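Local atomic coordinates of pseudopodium-enriched atypical kinase 1 (Homo sapiens, PDB entry 6BHC), a protein that is a pseudokinase and is likely to act in signalling as a dimeric scaffold rather than chiefly as the protein-tyrosine kinase that its family suggests. Residues L47-D52 against G122-E127; A71-A76 against N116-C121. The protein carries 1 engineered substitution. One frame throughout, in Å; residues are numbered along the deposited sequence.

Interaction 1 (L47-D52 against G122-E127)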
ATOM      1  N   LEU A  47      20.871 -29.664  -1.852  1.00 54.57           N
ATOM      2  CA  LEU A  47      20.597 -30.871  -2.611  1.00 49.11           C
ATOM      3  C   LEU A  47      21.539 -31.994  -2.188  1.00 58.55           C
ATOM      4  O   LEU A  47      22.556 -31.773  -1.526  1.00 61.69           O
ATOM      5  CB  LEU A  47      20.741 -30.604  -4.110  1.00 44.88           C
ATOM      6  CG  LEU A  47      19.873 -29.473  -4.668  1.00 47.85           C
ATOM      7  CD1 LEU A  47      20.221 -29.194  -6.121  1.00 41.79           C
ATOM      8  CD2 LEU A  47      18.398 -29.813  -4.521  1.00 46.61           C
ATOM      9  N   ARG A  48      21.181 -33.214  -2.582  1.00 67.50           N
ATOM     10  CA  ARG A  48      21.994 -34.398  -2.339  1.00 72.57           C
ATOM     11  C   ARG A  48      22.573 -34.877  -3.663  1.00 70.48           C
ATOM     12  O   ARG A  48      21.859 -34.948  -4.668  1.00 71.48           O
ATOM     13  CB  ARG A  48      21.169 -35.507  -1.684  1.00 81.80           C
ATOM     14  CG  ARG A  48      20.668 -35.159  -0.293  1.00 92.57           C
ATOM     15  CD  ARG A  48      19.869 -36.301   0.313  1.00106.43           C
ATOM     16  NE  ARG A  48      19.379 -35.978   1.649  1.00115.11           N
ATOM     17  CZ  ARG A  48      18.627 -36.790   2.387  1.00120.03           C
ATOM     18  NH1 ARG A  48      18.275 -37.980   1.920  1.00122.05           N
ATOM     19  NH2 ARG A  48      18.227 -36.412   3.593  1.00120.69           N
ATOM     20  N   PHE A  49      23.866 -35.194  -3.662  1.00 69.89           N
ATOM     21  CA  PHE A  49      24.576 -35.599  -4.863  1.00 71.07           C
ATOM     22  C   PHE A  49      25.226 -36.960  -4.654  1.00 81.70           C
ATOM     23  O   PHE A  49      25.612 -37.319  -3.536  1.00 88.43           O
ATOM     24  CB  PHE A  49      25.641 -34.566  -5.248  1.00 63.43           C
ATOM     25  CG  PHE A  49      25.098 -33.177  -5.424  1.00 62.22           C
ATOM     26  CD1 PHE A  49      24.343 -32.851  -6.537  1.00 61.52           C
ATOM     27  CD2 PHE A  49      25.345 -32.197  -4.476  1.00 60.03           C
ATOM     28  CE1 PHE A  49      23.841 -31.574  -6.703  1.00 53.48           C
ATOM     29  CE2 PHE A  49      24.848 -30.917  -4.636  1.00 47.66           C
ATOM     30  CZ  PHE A  49      24.095 -30.606  -5.750  1.00 45.35           C
ATOM     31  N   GLY A  50      25.347 -37.715  -5.743  1.00 84.29           N
ATOM     32  CA  GLY A  50      25.912 -39.048  -5.673  1.00 89.36           C
ATOM     33  C   GLY A  50      26.491 -39.555  -6.978  1.00100.51           C
ATOM     34  O   GLY A  50      27.490 -39.023  -7.472  1.00 96.29           O
ATOM     35  N   VAL A  51      25.867 -40.586  -7.546  1.00116.40           N
ATOM     36  CA  VAL A  51      26.375 -41.244  -8.746  1.00126.58           C
ATOM     37  C   VAL A  51      26.223 -40.326  -9.953  1.00123.97           C
ATOM     38  O   VAL A  51      25.128 -40.193 -10.512  1.00126.37           O
ATOM     39  CB  VAL A  51      25.663 -42.587  -8.986  1.00133.69           C
ATOM     40  CG1 VAL A  51      26.245 -43.288 -10.206  1.00134.27           C
ATOM     41  CG2 VAL A  51      25.771 -43.472  -7.753  1.00137.23           C
ATOM     42  N   ASP A  52      27.325 -39.697 -10.359  1.00115.18           N
ATOM     43  CA  ASP A  52      27.377 -38.826 -11.534  1.00106.27           C
ATOM     44  C   ASP A  52      26.317 -37.727 -11.462  1.00 89.73           C
ATOM     45  O   ASP A  52      25.400 -37.647 -12.282  1.00 89.15           O
ATOM     46  CB  ASP A  52      27.241 -39.637 -12.825  1.00113.76           C
ATOM     47  CG  ASP A  52      28.579 -40.080 -13.377  1.00119.51           C
ATOM     48  OD1 ASP A  52      29.587 -39.389 -13.119  1.00122.30           O
ATOM     49  OD2 ASP A  52      28.623 -41.116 -14.074  1.00121.10           O
ATOM     50  N   GLY A 122      24.632 -26.796  -2.427  1.00 39.38           N
ATOM     51  CA  GLY A 122      25.391 -28.023  -2.555  1.00 39.47           C
ATOM     52  C   GLY A 122      26.679 -27.870  -3.338  1.00 37.30           C
ATOM     53  O   GLY A 122      26.900 -26.850  -3.996  1.00 35.75           O
ATOM     54  N   HIS A 123      27.535 -28.886  -3.271  1.00 38.74           N
ATOM     55  CA  HIS A 123      28.808 -28.880  -3.977  1.00 43.11           C
ATOM     56  C   HIS A 123      29.311 -30.312  -4.083  1.00 49.46           C
ATOM     57  O   HIS A 123      28.932 -31.180  -3.293  1.00 42.19           O
ATOM     58  CB  HIS A 123      29.838 -27.994  -3.272  1.00 37.78           C
ATOM     59  CG  HIS A 123      30.032 -28.330  -1.827  1.00 50.88           C
ATOM     60  ND1 HIS A 123      30.787 -29.404  -1.407  1.00 48.63           N
ATOM     61  CD2 HIS A 123      29.562 -27.738  -0.703  1.00 51.80           C
ATOM     62  CE1 HIS A 123      30.778 -29.456  -0.086  1.00 51.80           C
ATOM     63  NE2 HIS A 123      30.041 -28.457   0.365  1.00 55.10           N
ATOM     64  N   PHE A 124      30.173 -30.544  -5.070  1.00 49.17           N
ATOM     65  CA  PHE A 124      30.719 -31.874  -5.316  1.00 48.61           C
ATOM     66  C   PHE A 124      31.917 -31.747  -6.247  1.00 49.79           C
ATOM     67  O   PHE A 124      32.144 -30.702  -6.863  1.00 45.78           O
ATOM     68  CB  PHE A 124      29.665 -32.815  -5.912  1.00 43.73           C
ATOM     69  CG  PHE A 124      29.064 -32.320  -7.200  1.00 42.63           C
ATOM     70  CD1 PHE A 124      27.961 -31.484  -7.188  1.00 51.01           C
ATOM     71  CD2 PHE A 124      29.600 -32.696  -8.421  1.00 53.33           C
ATOM     72  CE1 PHE A 124      27.405 -31.027  -8.370  1.00 52.64           C
ATOM     73  CE2 PHE A 124      29.051 -32.243  -9.607  1.00 53.31           C
ATOM     74  CZ  PHE A 124      27.952 -31.409  -9.581  1.00 53.25           C
ATOM     75  N   LEU A 125      32.685 -32.830  -6.336  1.00 49.66           N
ATOM     76  CA  LEU A 125      33.780 -32.937  -7.287  1.00 50.09           C
ATOM     77  C   LEU A 125      33.277 -33.544  -8.589  1.00 51.81           C
ATOM     78  O   LEU A 125      32.363 -34.373  -8.597  1.00 59.46           O
ATOM     79  CB  LEU A 125      34.912 -33.797  -6.721  1.00 55.31           C
ATOM     80  CG  LEU A 125      35.582 -33.324  -5.431  1.00 55.51           C
ATOM     81  CD1 LEU A 125      36.586 -34.357  -4.944  1.00 54.86           C
ATOM     82  CD2 LEU A 125      36.255 -31.977  -5.642  1.00 46.56           C
ATOM     83  N   ALA A 126      33.886 -33.128  -9.696  1.00 53.12           N
ATOM     84  CA  ALA A 126      33.461 -33.617 -11.000  1.00 56.32           C
ATOM     85  C   ALA A 126      34.567 -33.388 -12.017  1.00 57.13           C
ATOM     86  O   ALA A 126      35.318 -32.413 -11.930  1.00 56.99           O
ATOM     87  CB  ALA A 126      32.171 -32.930 -11.463  1.00 52.75           C
ATOM     88  N   GLU A 127      34.651 -34.297 -12.987  1.00 55.56           N
ATOM     89  CA  GLU A 127      35.557 -34.144 -14.119  1.00 58.42           C
ATOM     90  C   GLU A 127      34.903 -33.223 -15.141  1.00 56.75           C
ATOM     91  O   GLU A 127      33.877 -33.569 -15.735  1.00 60.26           O
ATOM     92  CB  GLU A 127      35.887 -35.503 -14.731  1.00 60.97           C
ATOM     93  CG  GLU A 127      36.668 -36.429 -13.814  1.00 72.41           C
ATOM     94  CD  GLU A 127      36.953 -37.776 -14.450  1.00 91.55           C
ATOM     95  OE1 GLU A 127      36.336 -38.087 -15.491  1.00 96.82           O
ATOM     96  OE2 GLU A 127      37.797 -38.522 -13.914  1.00 96.74           O
TER

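Interaction 2 (A71-A76 against N116-C121)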
ATOM      1  N   ALA A  71      35.791 -18.397 -10.142  1.00 33.28           N
ATOM      2  CA  ALA A  71      35.102 -19.493 -10.807  1.00 35.47           C
ATOM      3  C   ALA A  71      34.480 -18.997 -12.103  1.00 42.52           C
ATOM      4  O   ALA A  71      34.480 -17.802 -12.406  1.00 33.10           O
ATOM      5  CB  ALA A  71      34.029 -20.102  -9.899  1.00 32.45           C
ATOM      6  N   VAL A  72      33.946 -19.948 -12.864  1.00 39.94           N
ATOM      7  CA  VAL A  72      33.151 -19.674 -14.052  1.00 33.70           C
ATOM      8  C   VAL A  72      31.745 -20.202 -13.798  1.00 32.99           C
ATOM      9  O   VAL A  72      31.555 -21.192 -13.084  1.00 32.93           O
ATOM     10  CB  VAL A  72      33.781 -20.302 -15.318  1.00 35.15           C
ATOM     11  CG1 VAL A  72      33.723 -21.825 -15.261  1.00 41.92           C
ATOM     12  CG2 VAL A  72      33.116 -19.776 -16.573  1.00 35.60           C
ATOM     13  N   TYR A  73      30.752 -19.519 -14.365  1.00 37.20           N
ATOM     14  CA  TYR A  73      29.350 -19.821 -14.110  1.00 32.12           C
ATOM     15  C   TYR A  73      28.647 -20.242 -15.391  1.00 33.07           C
ATOM     16  O   TYR A  73      28.876 -19.663 -16.458  1.00 33.77           O
ATOM     17  CB  TYR A  73      28.621 -18.616 -13.512  1.00 30.99           C
ATOM     18  CG  TYR A  73      28.974 -18.325 -12.075  1.00 36.00           C
ATOM     19  CD1 TYR A  73      28.284 -18.934 -11.034  1.00 33.42           C
ATOM     20  CD2 TYR A  73      29.989 -17.433 -11.757  1.00 37.94           C
ATOM     21  CE1 TYR A  73      28.597 -18.663  -9.716  1.00 35.27           C
ATOM     22  CE2 TYR A  73      30.310 -17.157 -10.443  1.00 29.36           C
ATOM     23  CZ  TYR A  73      29.613 -17.775  -9.428  1.00 30.31           C
ATOM     24  OH  TYR A  73      29.929 -17.504  -8.118  1.00 28.46           O
ATOM     25  N   TYR A  74      27.774 -21.241 -15.272  1.00 33.34           N
ATOM     26  CA  TYR A  74      26.955 -21.707 -16.381  1.00 34.42           C
ATOM     27  C   TYR A  74      25.535 -21.933 -15.888  1.00 34.18           C
ATOM     28  O   TYR A  74      25.331 -22.590 -14.863  1.00 33.87           O
ATOM     29  CB  TYR A  74      27.506 -23.006 -16.980  1.00 35.74           C
ATOM     30  CG  TYR A  74      28.808 -22.856 -17.731  1.00 39.75           C
ATOM     31  CD1 TYR A  74      30.027 -22.967 -17.077  1.00 41.62           C
ATOM     32  CD2 TYR A  74      28.818 -22.618 -19.099  1.00 37.60           C
ATOM     33  CE1 TYR A  74      31.221 -22.836 -17.761  1.00 46.89           C
ATOM     34  CE2 TYR A  74      30.005 -22.487 -19.794  1.00 43.11           C
ATOM     35  CZ  TYR A  74      31.204 -22.596 -19.119  1.00 45.76           C
ATOM     36  OH  TYR A  74      32.389 -22.465 -19.805  1.00 45.30           O
ATOM     37  N   THR A  75      24.561 -21.389 -16.611  1.00 36.97           N
ATOM     38  CA  THR A  75      23.169 -21.701 -16.328  1.00 41.63           C
ATOM     39  C   THR A  75      22.889 -23.154 -16.687  1.00 42.84           C
ATOM     40  O   THR A  75      23.351 -23.655 -17.714  1.00 37.41           O
ATOM     41  CB  THR A  75      22.239 -20.775 -17.110  1.00 37.27           C
ATOM     42  OG1 THR A  75      22.441 -20.968 -18.515  1.00 43.00           O
ATOM     43  CG2 THR A  75      22.523 -19.324 -16.763  1.00 33.89           C
ATOM     44  N   ALA A  76      22.134 -23.837 -15.830  1.00 36.36           N
ATOM     45  CA  ALA A  76      21.907 -25.263 -16.001  1.00 48.09           C
ATOM     46  C   ALA A  76      20.481 -25.619 -15.609  1.00 48.10           C
ATOM     47  O   ALA A  76      19.832 -24.922 -14.825  1.00 41.40           O
ATOM     48  CB  ALA A  76      22.897 -26.094 -15.178  1.00 43.85           C
ATOM     49  N   ASN A 116      22.847 -10.057   0.218  1.00 24.37           N
ATOM     50  CA  ASN A 116      24.003  -9.620  -0.556  1.00 22.76           C
ATOM     51  C   ASN A 116      25.215 -10.528  -0.374  1.00 23.43           C
ATOM     52  O   ASN A 116      26.337 -10.133  -0.709  1.00 25.67           O
ATOM     53  CB  ASN A 116      24.359  -8.179  -0.191  1.00 22.63           C
ATOM     54  CG  ASN A 116      23.206  -7.225  -0.419  1.00 22.12           C
ATOM     55  OD1 ASN A 116      22.649  -6.671   0.527  1.00 23.38           O
ATOM     56  ND2 ASN A 116      22.840  -7.030  -1.680  1.00 23.80           N
ATOM     57  N   ILE A 117      25.018 -11.735   0.148  1.00 25.52           N
ATOM     58  CA  ILE A 117      26.094 -12.702   0.320  1.00 26.13           C
ATOM     59  C   ILE A 117      25.696 -13.987  -0.391  1.00 31.29           C
ATOM     60  O   ILE A 117      24.545 -14.428  -0.295  1.00 24.89           O
ATOM     61  CB  ILE A 117      26.404 -12.954   1.812  1.00 32.90           C
ATOM     62  CG1 ILE A 117      26.851 -11.651   2.478  1.00 28.38           C
ATOM     63  CG2 ILE A 117      27.476 -14.030   1.972  1.00 26.40           C
ATOM     64  CD1 ILE A 117      27.296 -11.808   3.909  1.00 34.06           C
ATOM     65  N   GLN A 118      26.646 -14.580  -1.110  1.00 25.42           N
ATOM     66  CA  GLN A 118      26.339 -15.710  -1.977  1.00 39.09           C
ATOM     67  C   GLN A 118      25.877 -16.916  -1.170  1.00 31.07           C
ATOM     68  O   GLN A 118      26.488 -17.274  -0.158  1.00 29.62           O
ATOM     69  CB  GLN A 118      27.558 -16.080  -2.820  1.00 34.74           C
ATOM     70  CG  GLN A 118      27.287 -17.186  -3.821  1.00 35.07           C
ATOM     71  CD  GLN A 118      28.417 -17.366  -4.811  1.00 37.57           C
ATOM     72  OE1 GLN A 118      29.589 -17.401  -4.437  1.00 32.27           O
ATOM     73  NE2 GLN A 118      28.070 -17.474  -6.088  1.00 27.30           N
ATOM     74  N   GLN A 119      24.794 -17.537  -1.624  1.00 28.37           N
ATOM     75  CA  GLN A 119      24.279 -18.777  -1.068  1.00 32.60           C
ATOM     76  C   GLN A 119      24.537 -19.919  -2.042  1.00 37.76           C
ATOM     77  O   GLN A 119      24.679 -19.714  -3.250  1.00 28.18           O
ATOM     78  CB  GLN A 119      22.776 -18.677  -0.782  1.00 27.75           C
ATOM     79  CG  GLN A 119      22.352 -17.430  -0.030  1.00 30.64           C
ATOM     80  CD  GLN A 119      20.843 -17.276   0.024  1.00 40.57           C
ATOM     81  OE1 GLN A 119      20.124 -18.201   0.404  1.00 42.55           O
ATOM     82  NE2 GLN A 119      20.353 -16.106  -0.370  1.00 38.66           N
ATOM     83  N   ASP A 120      24.592 -21.134  -1.501  1.00 36.41           N
ATOM     84  CA  ASP A 120      24.755 -22.327  -2.317  1.00 40.01           C
ATOM     85  C   ASP A 120      23.833 -23.417  -1.793  1.00 40.89           C
ATOM     86  O   ASP A 120      23.470 -23.430  -0.615  1.00 36.18           O
ATOM     87  CB  ASP A 120      26.210 -22.820  -2.328  1.00 47.64           C
ATOM     88  CG  ASP A 120      26.657 -23.349  -0.979  1.00 57.24           C
ATOM     89  OD1 ASP A 120      26.489 -24.563  -0.731  1.00 58.73           O
ATOM     90  OD2 ASP A 120      27.180 -22.555  -0.170  1.00 64.36           O
ATOM     91  N   CYS A 121      23.456 -24.333  -2.685  1.00 38.51           N
ATOM     92  CA  CYS A 121      22.596 -25.457  -2.336  1.00 40.58           C
ATOM     93  C   CYS A 121      23.307 -26.790  -2.549  1.00 46.87           C
ATOM     94  O   CYS A 121      22.666 -27.808  -2.822  1.00 48.34           O
ATOM     95  CB  CYS A 121      21.289 -25.410  -3.129  1.00 44.62           C
ATOM     96  SG  CYS A 121      21.480 -25.410  -4.929  1.00 49.68           S
TER

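Interaction 1 (L47-D52 against G122-E127)
F49 and F124 pack their rings together obliquely, the first from the loop between helix 16-39 and strand 57-59 and the second from strand 123-128. F124 brings its CD1 over F49: CD1 lies 3.8 Å from F49 CG and stands above the middle of the F49 ring. The planes are inclined at 45°, with the ring centroids 4.8 Å apart. The backbone of L47 lies against the other face of F49, near its rim, and the ring is thus sandwiched between its own chain and the strand. The edge of F49 completes the fit, with CE2 3.6 Å from G122 CA. There is no room here for a beta carbon, which would run into CE2, and the positive phi of G122 (139°) also favours a residue without one. F124 holds its CG between the backbone N and the carbonyl carbon (chi1 58°), a turn that lifts the ring off the strand to meet F49. Farther out, F57 touches both rings, W54 packs on F124, and I149 and V147 of the adjoining strand lie against F49 and F124. Phenylalanine suits the place of F49 because one broad apolar ring lets an irregular segment cover the strand, and F124 offers an apolar partner. The arrangement is an irregular segment ahead of strand 57-59 packed on the antiparallel sheet of a kinase N-lobe.

Interaction 2 (A71-A76 against N116-C121)
Across the N-lobe of the kinase fold, strand 71-78 faces the segment that links helix 104-109 to strand 123-128, in the place of the αC-β4 loop, and a single side-chain hydrogen bond spans them. Q118 NE2 donates to Y73 OH over 2.8 Å, with an N-H...O angle of 170°. The hydroxyl lies almost in the amide plane, while NE2 sits near the plane of the tyrosine ring, at its edge; ring and amide are turned 45° against each other. Q118 reaches across because CG lies anti to the backbone N (chi1 -176°) and the chain runs extended beyond it. Its OE1 accepts a hydrogen bond from K89, which by its Ala-Val-Lys sequence and place on strand 85-91 corresponds to the β3 lysine of kinases. Both ends of the buried amide are therefore used, fixing its rotation, and Y73 packs on K89. Glutamine suits the site by offering a donor and an acceptor at once; tyrosine puts a polar atom at the end of an apolar ring. A phenylalanine in place of Y73 would probably leave Q118 NE2 without this acceptor and the amide less firmly oriented. R108 bonds to Q118 O and forms a salt bridge with D120.

Both contacts belong to the N-lobe and reach the same antiparallel sheet, their centres about 15 Å apart. Interaction 1 lies toward the periphery, about 30 Å from the centre of the chain, and is partly buried; interaction 2 is buried, about 17 Å from that centre. Their chemistry differs accordingly: apolar ring packing lies over part of strand 123-128, an end strand of the sheet, whereas a directed bond between polar groups serves the interior beside K89. The segments 116-121 and 122-127 are consecutive, so one run of chain serves both. L47 N, 2.8 Å from C121 O in a probable hydrogen bond, joins the two contacts directly.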